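Local coordinates for protein histone-lysine N-methyltransferase, H3 lysine-9 specific SUVH6 (Arabidopsis thaliana, PDB 6A5K) that transfers methyl groups from S-adenosylmethionine to a lysine of histone H3 and probably binds methylated non-CG DNA through its SRA domain, at residues 97-100 with 105-108; 159-164 with 169-174; 217-220 with 224-227; 47-52 with 84-89; 14-19 with 411-416. The protein carries 1 engineered substitution. All coordinates share one frame; numbering follows the deposited sequence.

How the contacts relate
Contacts 1, 2 and 3 all reach one mixed beta-sheet of the SRA domain. Contacts 1 and 2 touch, with centres about 6 Å apart: helix 156-167 lies on the hairpin, and strands 105-113 and 171-176 are also neighbours in the sheet. Contact 3 lies about 15 Å from contact 2, centre to centre. Contact 4 packs helix 44-54 on helix 81-87, and Ile89 at its end meets Arg172 and Ile174 of contact 2. Contact 5 joins helix 5-29 to helix 412-420 of the SET region, about 14 Å from contact 4 between centres, and closes a span of 391 intervening residues that holds contacts 4, 1, 2 and 3 in that order. Helix 5-29 thus connects the SRA and SET parts.

Contact 1 of 5, residues 97-100 with 105-108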
# COMPACT_ATOMS: atom_id res chain seq x y z
N ILE A 97 -0.18 -7.21 -25.69
CA ILE A 97 -1.46 -7.88 -25.89
C ILE A 97 -1.41 -9.36 -25.48
O ILE A 97 -0.53 -10.10 -25.90
CB ILE A 97 -1.92 -7.81 -27.36
CG1 ILE A 97 -1.98 -6.36 -27.84
CG2 ILE A 97 -3.29 -8.47 -27.52
CD1 ILE A 97 -2.17 -6.23 -29.34
N ASP A 98 -2.36 -9.76 -24.65
CA ASP A 98 -2.55 -11.16 -24.30
C ASP A 98 -3.89 -11.62 -24.86
O ASP A 98 -4.89 -10.86 -24.85
CB ASP A 98 -2.50 -11.36 -22.79
CG ASP A 98 -2.25 -12.82 -22.40
OD1 ASP A 98 -1.91 -13.63 -23.28
OD2 ASP A 98 -2.36 -13.14 -21.20
N TYR A 99 -3.91 -12.88 -25.30
CA TYR A 99 -5.07 -13.43 -25.98
C TYR A 99 -5.24 -14.93 -25.75
O TYR A 99 -4.36 -15.59 -25.20
CB TYR A 99 -4.98 -13.14 -27.48
CG TYR A 99 -3.74 -13.66 -28.16
CD1 TYR A 99 -2.60 -12.87 -28.26
CD2 TYR A 99 -3.70 -14.93 -28.73
CE1 TYR A 99 -1.46 -13.34 -28.88
CE2 TYR A 99 -2.57 -15.40 -29.35
CZ TYR A 99 -1.45 -14.60 -29.43
OH TYR A 99 -0.31 -15.06 -30.05
N MSE A 100 -6.39 -15.45 -26.16
CA MSE A 100 -6.69 -16.85 -25.94
C MSE A 100 -7.56 -17.38 -27.06
O MSE A 100 -8.21 -16.62 -27.77
CB MSE A 100 -7.37 -17.06 -24.58
CG MSE A 100 -8.87 -16.77 -24.57
SE MSE A 100 -9.69 -16.97 -22.79
CE MSE A 100 -11.54 -17.17 -23.39
N ALA A 105 -11.36 -18.99 -33.42
CA ALA A 105 -10.54 -17.79 -33.47
C ALA A 105 -9.73 -17.59 -32.20
O ALA A 105 -9.66 -18.47 -31.33
CB ALA A 105 -11.42 -16.58 -33.73
N LYS A 106 -9.10 -16.43 -32.11
CA LYS A 106 -8.47 -15.98 -30.89
C LYS A 106 -8.93 -14.57 -30.62
O LYS A 106 -9.07 -13.78 -31.55
CB LYS A 106 -6.94 -16.05 -30.99
CG LYS A 106 -6.40 -17.47 -31.08
CD LYS A 106 -4.97 -17.49 -31.61
CE LYS A 106 -4.42 -18.91 -31.65
NZ LYS A 106 -3.10 -18.98 -32.34
N VAL A 107 -9.20 -14.26 -29.35
CA VAL A 107 -9.59 -12.92 -28.97
C VAL A 107 -8.66 -12.44 -27.88
O VAL A 107 -8.11 -13.26 -27.13
CB VAL A 107 -11.05 -12.84 -28.48
CG1 VAL A 107 -12.01 -13.24 -29.59
CG2 VAL A 107 -11.25 -13.70 -27.23
N ALA A 108 -8.46 -11.13 -27.79
CA ALA A 108 -7.63 -10.57 -26.74
C ALA A 108 -8.26 -10.80 -25.37
O ALA A 108 -9.48 -10.71 -25.22
CB ALA A 108 -7.39 -9.09 -26.96
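The ring of Tyr99 and the methylene chain of Lys106 run past each other at a slant, with Tyr99 CE2 3.9 Å from Lys106 CD. The ring gets there because chi1 of 57° sets CG between the backbone N and the carbonyl carbon. On the Lys106 side, the chain is extended beyond CG, and its root also lies close to the opposing backbone, with CB 3.5 Å from Met100 O. Met100, a selenomethionine, and Val107 form an antiparallel hydrogen-bonded pair and send their side chains to one common face. Two bonds fix this pair: Met100 N to Val107 O at 2.9 Å and Val107 N to Met100 O at 3.0 Å, with angles at hydrogen of 160° and 152°. These strands make a beta hairpin of the SRA domain, in which strand 105-113 continues the sheet to strand 171-176. One step along, Tyr99 and Ala108 form a non-hydrogen-bonded pair whose CA atoms approach to 3.9 Å while the side chains diverge. Tyr99 leans instead on Thr156 and Ala160 of helix 156-167, which also receives Ala108 through Leu161. Further on, Ile97 CG2 meets Ala108 CB at 4.2 Å, and the CA of Ala108 comes 3.3 Å from Asp98 O in a CA-H...O contact. The carboxylate of Asp98 turns to His64 and to the backbone N of Lys91.

Contact 2 of 5, residues 159-164 with 169-174; sequences LALATS and TPVRVI
Ser164 OG is held by a water at 2.6 Å and by the backbone N of Ala108, which donates to it from the neighbouring strand. The same water lies 2.6 Å from Thr169 OG1 and thus bridges two hydroxyls that are themselves 3.9 Å apart; it can also donate to Pro170 O at 3.1 Å, though more acceptors surround it than it has protons. With chi1 at 44°, Thr169 keeps OG1 between its backbone N and carbonyl carbon, facing this water. A second water ties the backbones together, giving one proton to Ser164 O at 2.9 Å and the other to Thr169 O at 2.8 Å. In the SRA fold the contact lies where helix 156-167 runs out and the chain turns back into strand 171-176, which pairs with strands 105-113 and 190-205. Below the polar bridge the contact is apolar: Val171 points its CB at the helix, and its CG2 branch comes 3.9 Å from Ser164 OG and 4.4 Å from Leu161 CD1. The valine torsion, with CG1 anti to the backbone N (chi1 177°), is what leaves CG2 for this meeting. Leu161 also rests on Ile97, while Val107 lies against both Ser164 and Thr169.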
# COMPACT_ATOMS: atom_id res chain seq x y z
N LEU A 159 -4.16 -9.32 -34.40
CA LEU A 159 -5.27 -10.06 -34.99
C LEU A 159 -6.30 -10.44 -33.94
O LEU A 159 -7.50 -10.41 -34.19
CB LEU A 159 -4.77 -11.31 -35.72
CG LEU A 159 -5.83 -12.19 -36.39
CD1 LEU A 159 -6.58 -11.40 -37.45
CD2 LEU A 159 -5.20 -13.43 -37.00
N ALA A 160 -5.83 -10.81 -32.75
CA ALA A 160 -6.73 -11.19 -31.67
C ALA A 160 -7.57 -10.00 -31.22
O ALA A 160 -8.78 -10.12 -30.99
CB ALA A 160 -5.95 -11.75 -30.49
N LEU A 161 -6.92 -8.84 -31.10
CA LEU A 161 -7.61 -7.63 -30.70
C LEU A 161 -8.63 -7.24 -31.76
O LEU A 161 -9.74 -6.80 -31.44
CB LEU A 161 -6.60 -6.50 -30.46
CG LEU A 161 -6.96 -5.31 -29.56
CD1 LEU A 161 -7.61 -5.75 -28.25
CD2 LEU A 161 -5.71 -4.47 -29.29
N ALA A 162 -8.27 -7.42 -33.03
CA ALA A 162 -9.19 -7.16 -34.13
C ALA A 162 -10.40 -8.10 -34.06
O ALA A 162 -11.53 -7.69 -34.30
CB ALA A 162 -8.48 -7.31 -35.46
N THR A 163 -10.16 -9.36 -33.72
CA THR A 163 -11.22 -10.35 -33.61
C THR A 163 -12.15 -10.05 -32.43
O THR A 163 -13.36 -10.34 -32.48
CB THR A 163 -10.63 -11.77 -33.46
OG1 THR A 163 -9.75 -12.03 -34.55
CG2 THR A 163 -11.73 -12.83 -33.43
N SER A 164 -11.60 -9.44 -31.38
CA SER A 164 -12.42 -9.01 -30.25
C SER A 164 -13.57 -8.11 -30.69
O SER A 164 -14.65 -8.14 -30.10
CB SER A 164 -11.56 -8.28 -29.20
OG SER A 164 -10.74 -9.19 -28.48
N THR A 169 -16.15 -9.51 -27.25
CA THR A 169 -15.73 -10.11 -25.99
C THR A 169 -14.93 -9.10 -25.16
O THR A 169 -14.25 -8.24 -25.73
CB THR A 169 -14.89 -11.37 -26.24
OG1 THR A 169 -13.95 -11.10 -27.29
CG2 THR A 169 -15.78 -12.53 -26.66
N PRO A 170 -15.00 -9.20 -23.83
CA PRO A 170 -14.35 -8.19 -22.98
C PRO A 170 -12.82 -8.27 -23.00
O PRO A 170 -12.24 -9.33 -23.22
CB PRO A 170 -14.89 -8.52 -21.58
CG PRO A 170 -15.17 -9.99 -21.63
CD PRO A 170 -15.68 -10.24 -23.03
N VAL A 171 -12.19 -7.12 -22.77
CA VAL A 171 -10.73 -7.01 -22.72
C VAL A 171 -10.33 -6.29 -21.44
O VAL A 171 -10.81 -5.18 -21.17
CB VAL A 171 -10.17 -6.25 -23.95
CG1 VAL A 171 -8.65 -6.08 -23.84
CG2 VAL A 171 -10.55 -6.94 -25.25
N ARG A 172 -9.47 -6.90 -20.63
CA ARG A 172 -8.96 -6.21 -19.45
C ARG A 172 -7.94 -5.16 -19.86
O ARG A 172 -7.01 -5.44 -20.61
CB ARG A 172 -8.32 -7.19 -18.45
CG ARG A 172 -9.31 -8.09 -17.74
CD ARG A 172 -8.62 -8.99 -16.70
NE ARG A 172 -7.63 -9.87 -17.32
CZ ARG A 172 -7.92 -11.01 -17.95
NH1 ARG A 172 -9.18 -11.40 -18.07
NH2 ARG A 172 -6.95 -11.74 -18.48
N VAL A 173 -8.10 -3.93 -19.36
CA VAL A 173 -7.12 -2.90 -19.64
C VAL A 173 -6.27 -2.60 -18.40
O VAL A 173 -6.79 -2.23 -17.35
CB VAL A 173 -7.80 -1.61 -20.14
CG1 VAL A 173 -6.82 -0.44 -20.14
CG2 VAL A 173 -8.36 -1.84 -21.54
N ILE A 174 -4.97 -2.81 -18.54
CA ILE A 174 -4.00 -2.43 -17.52
C ILE A 174 -3.29 -1.18 -18.03
O ILE A 174 -2.62 -1.21 -19.07
CB ILE A 174 -2.98 -3.55 -17.20
CG1 ILE A 174 -3.67 -4.78 -16.61
CG2 ILE A 174 -1.91 -3.06 -16.23
CD1 ILE A 174 -4.16 -5.77 -17.66
O HOH W 1 -14.65 -6.37 -27.81
O HOH W 2 -11.78 -10.04 -26.24

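Contact 3 of 5, residues 217-220 with 224-227; sequences LRRI and PELS
Arg219 reaches end-on to Pro224 O across the short turn that leaves strand 211-219 of the SRA sheet and leads into helix 227-234. The tight part is at the guanidinium end of Arg219. NH2 bonds to Pro224 O at 2.8 Å with an angle at hydrogen of 152°, nearly in line with the carbonyl bond; NH1 reaches that same oxygen at 3.0 Å, coming from above the carbonyl plane with a more bent angle of 138°. The two N-H groups thus share one acceptor, which lies within 3° of the guanidinium plane. Leu226 packs over one face, with CG 3.6 Å above the plane and over its centre, and CD2 coming to 3.3 Å from Arg219 NE. The leucine and the arginine, extended from CG to NE, run antiparallel alongside one another. NE itself donates to Asp193 O of strand 190-205, and this bond together with the leucine on the face restricts turning of the flat group.

The outer side is looser. Pro224 is exposed and directs its CB away from the strand. Glu225 OE2 stands 4.5 Å from Arg219 NH1, well out of the guanidinium plane, so only a general attraction of charge is likely. That carboxylate oxygen turns instead to the backbone N of the next residue: at the N-cap position, Leu226 N donates to Glu225 OE2 at 2.9 Å, on the anti side of the carboxylate.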
# COMPACT_ATOMS: atom_id res chain seq x y z
N LEU A 217 -11.12 1.39 -27.94
CA LEU A 217 -11.86 0.61 -26.95
C LEU A 217 -12.76 1.53 -26.13
O LEU A 217 -12.43 2.69 -25.91
CB LEU A 217 -10.91 -0.15 -26.03
CG LEU A 217 -9.98 -1.21 -26.63
CD1 LEU A 217 -8.75 -0.58 -27.27
CD2 LEU A 217 -9.58 -2.25 -25.59
N ARG A 218 -13.89 0.99 -25.69
CA ARG A 218 -14.81 1.74 -24.84
C ARG A 218 -15.15 0.93 -23.59
O ARG A 218 -15.47 -0.25 -23.67
CB ARG A 218 -16.08 2.13 -25.60
CG ARG A 218 -17.03 3.00 -24.79
CD ARG A 218 -18.31 3.31 -25.57
NE ARG A 218 -18.04 4.00 -26.83
CZ ARG A 218 -17.99 5.32 -26.97
NH1 ARG A 218 -18.20 6.11 -25.92
NH2 ARG A 218 -17.74 5.86 -28.15
N ARG A 219 -15.08 1.60 -22.45
CA ARG A 219 -15.30 0.94 -21.17
C ARG A 219 -16.73 0.44 -21.02
O ARG A 219 -17.69 1.16 -21.33
CB ARG A 219 -14.95 1.90 -20.03
CG ARG A 219 -14.65 1.22 -18.71
CD ARG A 219 -14.01 2.21 -17.76
NE ARG A 219 -13.52 1.58 -16.54
CZ ARG A 219 -14.08 1.72 -15.34
NH1 ARG A 219 -15.16 2.47 -15.19
NH2 ARG A 219 -13.55 1.12 -14.29
N ILE A 220 -16.88 -0.79 -20.56
CA ILE A 220 -18.20 -1.37 -20.33
C ILE A 220 -18.89 -0.68 -19.16
O ILE A 220 -18.33 -0.59 -18.07
CB ILE A 220 -18.10 -2.89 -20.08
CG1 ILE A 220 -17.62 -3.60 -21.35
CG2 ILE A 220 -19.44 -3.45 -19.61
CD1 ILE A 220 -17.20 -5.02 -21.12
N PRO A 224 -17.05 0.27 -11.32
CA PRO A 224 -16.58 1.35 -10.45
C PRO A 224 -15.79 2.38 -11.25
O PRO A 224 -15.16 2.02 -12.25
CB PRO A 224 -15.68 0.63 -9.43
CG PRO A 224 -16.11 -0.79 -9.47
CD PRO A 224 -16.56 -1.05 -10.88
N GLU A 225 -15.83 3.63 -10.81
CA GLU A 225 -15.17 4.71 -11.54
C GLU A 225 -13.66 4.49 -11.67
O GLU A 225 -13.03 3.93 -10.77
CB GLU A 225 -15.43 6.05 -10.86
CG GLU A 225 -14.97 7.27 -11.66
CD GLU A 225 -15.57 7.30 -13.06
OE1 GLU A 225 -16.69 7.83 -13.21
OE2 GLU A 225 -14.92 6.81 -14.02
N LEU A 226 -13.11 4.90 -12.80
CA LEU A 226 -11.67 4.91 -13.00
C LEU A 226 -11.00 5.71 -11.89
O LEU A 226 -11.49 6.78 -11.51
CB LEU A 226 -11.33 5.51 -14.37
CG LEU A 226 -11.89 4.74 -15.58
CD1 LEU A 226 -12.04 5.67 -16.77
CD2 LEU A 226 -10.98 3.57 -15.93
N SER A 227 -9.89 5.21 -11.36
CA SER A 227 -9.24 5.90 -10.25
C SER A 227 -8.65 7.24 -10.72
O SER A 227 -8.60 8.19 -9.95
CB SER A 227 -8.16 5.03 -9.60
OG SER A 227 -7.08 4.74 -10.47

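Contact 4 of 5, residues 47-52 with 84-89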
# COMPACT_ATOMS: atom_id res chain seq x y z
N GLU A 47 13.75 -12.75 -9.86
CA GLU A 47 14.16 -13.76 -8.88
C GLU A 47 13.02 -14.13 -7.95
O GLU A 47 12.80 -15.33 -7.66
CB GLU A 47 15.37 -13.26 -8.09
CG GLU A 47 16.61 -13.04 -8.95
CD GLU A 47 17.87 -12.79 -8.14
OE1 GLU A 47 17.80 -12.79 -6.89
OE2 GLU A 47 18.94 -12.60 -8.76
N ALA A 48 12.29 -13.12 -7.48
CA ALA A 48 11.13 -13.35 -6.63
C ALA A 48 10.07 -14.15 -7.37
O ALA A 48 9.45 -15.06 -6.80
CB ALA A 48 10.54 -12.01 -6.15
N SER A 49 9.86 -13.81 -8.64
CA SER A 49 8.90 -14.54 -9.47
C SER A 49 9.29 -16.01 -9.57
O SER A 49 8.43 -16.88 -9.46
CB SER A 49 8.80 -13.93 -10.88
OG SER A 49 8.28 -12.61 -10.83
N THR A 50 10.57 -16.27 -9.80
CA THR A 50 11.04 -17.65 -9.90
C THR A 50 10.78 -18.41 -8.61
O THR A 50 10.31 -19.56 -8.63
CB THR A 50 12.55 -17.71 -10.24
OG1 THR A 50 12.75 -17.21 -11.56
CG2 THR A 50 13.05 -19.15 -10.17
N ILE A 51 11.07 -17.76 -7.48
CA ILE A 51 10.86 -18.39 -6.17
C ILE A 51 9.39 -18.72 -5.93
O ILE A 51 9.05 -19.83 -5.50
CB ILE A 51 11.41 -17.50 -5.04
CG1 ILE A 51 12.94 -17.45 -5.11
CG2 ILE A 51 10.97 -18.03 -3.68
CD1 ILE A 51 13.56 -16.36 -4.26
N LEU A 52 8.50 -17.78 -6.22
CA LEU A 52 7.07 -18.03 -6.06
C LEU A 52 6.57 -19.12 -7.01
O LEU A 52 5.72 -19.93 -6.64
CB LEU A 52 6.28 -16.73 -6.26
CG LEU A 52 5.94 -15.93 -5.01
CD1 LEU A 52 7.15 -15.25 -4.38
CD2 LEU A 52 4.85 -14.91 -5.31
N LEU A 84 1.46 -9.08 -12.79
CA LEU A 84 0.35 -9.41 -13.68
C LEU A 84 0.41 -10.88 -14.09
O LEU A 84 -0.63 -11.54 -14.23
CB LEU A 84 0.35 -8.52 -14.92
CG LEU A 84 0.36 -7.01 -14.66
CD1 LEU A 84 0.38 -6.24 -15.98
CD2 LEU A 84 -0.83 -6.60 -13.80
N ASN A 85 1.62 -11.40 -14.27
CA ASN A 85 1.78 -12.81 -14.62
C ASN A 85 1.54 -13.71 -13.42
O ASN A 85 0.95 -14.79 -13.54
CB ASN A 85 3.17 -13.08 -15.20
CG ASN A 85 3.36 -14.53 -15.63
OD1 ASN A 85 2.67 -15.02 -16.53
ND2 ASN A 85 4.29 -15.22 -14.99
N ILE A 86 2.00 -13.28 -12.25
CA ILE A 86 1.82 -14.07 -11.04
C ILE A 86 0.34 -14.31 -10.74
O ILE A 86 -0.05 -15.41 -10.31
CB ILE A 86 2.50 -13.39 -9.84
CG1 ILE A 86 4.02 -13.46 -10.01
CG2 ILE A 86 2.10 -14.05 -8.53
CD1 ILE A 86 4.80 -12.52 -9.12
N LEU A 87 -0.48 -13.31 -11.04
CA LEU A 87 -1.93 -13.38 -10.79
C LEU A 87 -2.73 -13.92 -11.97
O LEU A 87 -3.92 -14.20 -11.85
CB LEU A 87 -2.46 -11.99 -10.42
CG LEU A 87 -1.91 -11.35 -9.15
CD1 LEU A 87 -2.59 -9.99 -8.90
CD2 LEU A 87 -2.10 -12.28 -7.97
N GLY A 88 -2.07 -14.07 -13.12
CA GLY A 88 -2.75 -14.51 -14.33
C GLY A 88 -3.63 -13.45 -14.95
O GLY A 88 -4.56 -13.76 -15.71
N ILE A 89 -3.36 -12.18 -14.64
CA ILE A 89 -4.09 -11.06 -15.22
C ILE A 89 -3.66 -10.83 -16.66
O ILE A 89 -4.48 -10.53 -17.54
CB ILE A 89 -3.86 -9.75 -14.42
CG1 ILE A 89 -4.44 -9.86 -13.01
CG2 ILE A 89 -4.47 -8.55 -15.14
CD1 ILE A 89 -4.10 -8.68 -12.14
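Ile86 is the centre of this contact, giving up about half of the 111 Å² that the two helices bury against each other. It points its CB at the opposing helix and divides its two branches between two residues one turn apart. The longer branch ends in CD1, 3.9 Å from Ser49 OG; the shorter, CG2, lies 4.3 Å from Leu52 CD2. The split follows from chi1 of -70°, which sets CG1 beside the backbone N and CG2 anti to it. Ser49 faces Ile86 with its hydroxyl, yet the contact there is simple packing, because OG donates to Asp45 O within its own helix and so presents a satisfied polar atom to a methyl group. Leu52 completes the apolar side, and its chi1 of -95° lies some way from a staggered value. The helices come no nearer than 7.3 Å between the CA atoms of Ser49 and Ile86, so side chains alone bridge the gap. Phe17 of helix 5-29 packs against Ala48, Ser49 and Ile86, and Leu420 of helix 412-420 touches Leu52; the buried trio therefore sits in a multi-helix cluster beside the SRA sheet. Just past Ile86, helix 81-87 ends in a Schellman motif: Ile89 N bonds to Leu84 O at 2.8 Å, Gly88 N makes a weak bond to Asn85 O, and Gly88, with its positive phi of 74°, is the C-prime residue.

Contact 5 of 5, residues 14-19 with 411-416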
# COMPACT_ATOMS: atom_id res chain seq x y z
N LEU A 14 0.47 -10.99 -3.58
CA LEU A 14 1.26 -9.81 -3.93
C LEU A 14 2.15 -9.37 -2.77
O LEU A 14 3.28 -8.92 -2.97
CB LEU A 14 0.36 -8.66 -4.37
CG LEU A 14 -0.48 -8.86 -5.64
CD1 LEU A 14 -1.34 -7.62 -5.92
CD2 LEU A 14 0.41 -9.17 -6.81
N ARG A 15 1.62 -9.50 -1.55
CA ARG A 15 2.35 -9.12 -0.34
C ARG A 15 3.58 -10.02 -0.18
O ARG A 15 4.69 -9.55 0.11
CB ARG A 15 1.41 -9.20 0.87
CG ARG A 15 1.87 -8.46 2.10
CD ARG A 15 0.77 -8.42 3.16
NE ARG A 15 -0.41 -7.68 2.70
CZ ARG A 15 -1.66 -8.05 2.95
NH1 ARG A 15 -1.91 -9.14 3.65
NH2 ARG A 15 -2.68 -7.32 2.50
N LEU A 16 3.38 -11.32 -0.38
CA LEU A 16 4.47 -12.29 -0.34
C LEU A 16 5.53 -11.96 -1.40
O LEU A 16 6.73 -11.94 -1.11
CB LEU A 16 3.92 -13.70 -0.56
CG LEU A 16 4.90 -14.86 -0.43
CD1 LEU A 16 5.35 -15.02 1.03
CD2 LEU A 16 4.29 -16.15 -0.96
N PHE A 17 5.07 -11.70 -2.62
CA PHE A 17 5.97 -11.32 -3.70
C PHE A 17 6.85 -10.11 -3.34
O PHE A 17 8.08 -10.16 -3.48
CB PHE A 17 5.17 -11.01 -4.97
CG PHE A 17 6.00 -10.42 -6.07
CD1 PHE A 17 6.86 -11.21 -6.81
CD2 PHE A 17 5.93 -9.06 -6.36
CE1 PHE A 17 7.62 -10.67 -7.83
CE2 PHE A 17 6.69 -8.52 -7.38
CZ PHE A 17 7.55 -9.33 -8.11
N HIS A 18 6.23 -9.04 -2.85
CA HIS A 18 7.01 -7.85 -2.52
C HIS A 18 7.92 -8.08 -1.32
O HIS A 18 9.01 -7.50 -1.24
CB HIS A 18 6.08 -6.65 -2.30
CG HIS A 18 5.60 -6.05 -3.58
ND1 HIS A 18 6.39 -5.22 -4.35
CD2 HIS A 18 4.44 -6.21 -4.27
CE1 HIS A 18 5.73 -4.87 -5.44
NE2 HIS A 18 4.55 -5.46 -5.42
N GLY A 19 7.48 -8.94 -0.40
CA GLY A 19 8.30 -9.32 0.73
C GLY A 19 9.59 -9.96 0.25
O GLY A 19 10.69 -9.60 0.68
N ASN A 411 3.54 -12.33 12.59
CA ASN A 411 4.67 -12.98 11.94
C ASN A 411 4.27 -13.90 10.78
O ASN A 411 5.08 -14.72 10.34
CB ASN A 411 5.49 -13.77 12.97
CG ASN A 411 4.71 -14.93 13.58
OD1 ASN A 411 3.55 -15.16 13.24
ND2 ASN A 411 5.36 -15.68 14.48
N SER A 412 3.04 -13.78 10.30
CA SER A 412 2.54 -14.64 9.22
C SER A 412 3.45 -14.59 7.99
O SER A 412 3.87 -15.62 7.44
CB SER A 412 1.12 -14.23 8.80
OG SER A 412 0.21 -14.33 9.88
N LEU A 413 3.76 -13.36 7.58
CA LEU A 413 4.56 -13.13 6.39
C LEU A 413 5.97 -13.68 6.58
O LEU A 413 6.47 -14.37 5.71
CB LEU A 413 4.60 -11.64 6.04
CG LEU A 413 5.11 -11.30 4.64
CD1 LEU A 413 4.19 -11.89 3.58
CD2 LEU A 413 5.21 -9.79 4.46
N ALA A 414 6.59 -13.38 7.71
CA ALA A 414 7.93 -13.89 8.01
C ALA A 414 7.98 -15.41 7.89
O ALA A 414 8.96 -15.98 7.39
CB ALA A 414 8.36 -13.45 9.40
N GLN A 415 6.91 -16.07 8.32
CA GLN A 415 6.86 -17.53 8.24
C GLN A 415 6.76 -18.00 6.79
O GLN A 415 7.56 -18.83 6.34
CB GLN A 415 5.69 -18.06 9.07
CG GLN A 415 6.11 -18.78 10.35
CD GLN A 415 7.36 -19.62 10.17
OE1 GLN A 415 8.37 -19.40 10.85
NE2 GLN A 415 7.32 -20.57 9.24
N GLY A 416 5.77 -17.48 6.06
CA GLY A 416 5.61 -17.85 4.66
C GLY A 416 6.88 -17.66 3.85
O GLY A 416 7.28 -18.47 3.01
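Leu413 lays its two methyl branches over the helix of residues 14-19, with CD1 directed at the backbone of Leu16 and CD2 at the aliphatic part of Arg15. CD1 lies 4.0 Å from Leu16 CA and 4.2 Å from Arg15 O, while CD2 is 4.3 Å from Arg15 CG. Both branches reach the helix because CG is anti to the backbone N (chi1 -165°), which carries the isobutyl group straight outward. Leu16 answers alongside: its CD1 meets Leu413 CD1 at 4.2 Å and, at the same separation, rests on the backbone of Gly416 at its C atom, one turn after Leu413. The two helix segments cross at 67° with axes 10.3 Å apart, so the backbones are well separated; the leucines carry about two thirds of the buried surface, with Arg15 and Gly416 adding most of the rest. This is helix-on-helix packing between helix 5-29, near the N-terminus, and helix 412-420 of the SET domain. Leu16 extends the apolar strip along the latter to Met417 and Leu420. The contact is shallow, with 185 Å² buried in all and none of the touching residues fully buried. Beyond its CG, Arg15 leaves the leucine: NE bonds to Gln483 O and NH2 makes a salt bridge to Asp484, a second tie between the same helix and the SET region. Elsewhere on helix 5-29, Leu14 and Phe17 turn to helix 81-87 of the SRA domain.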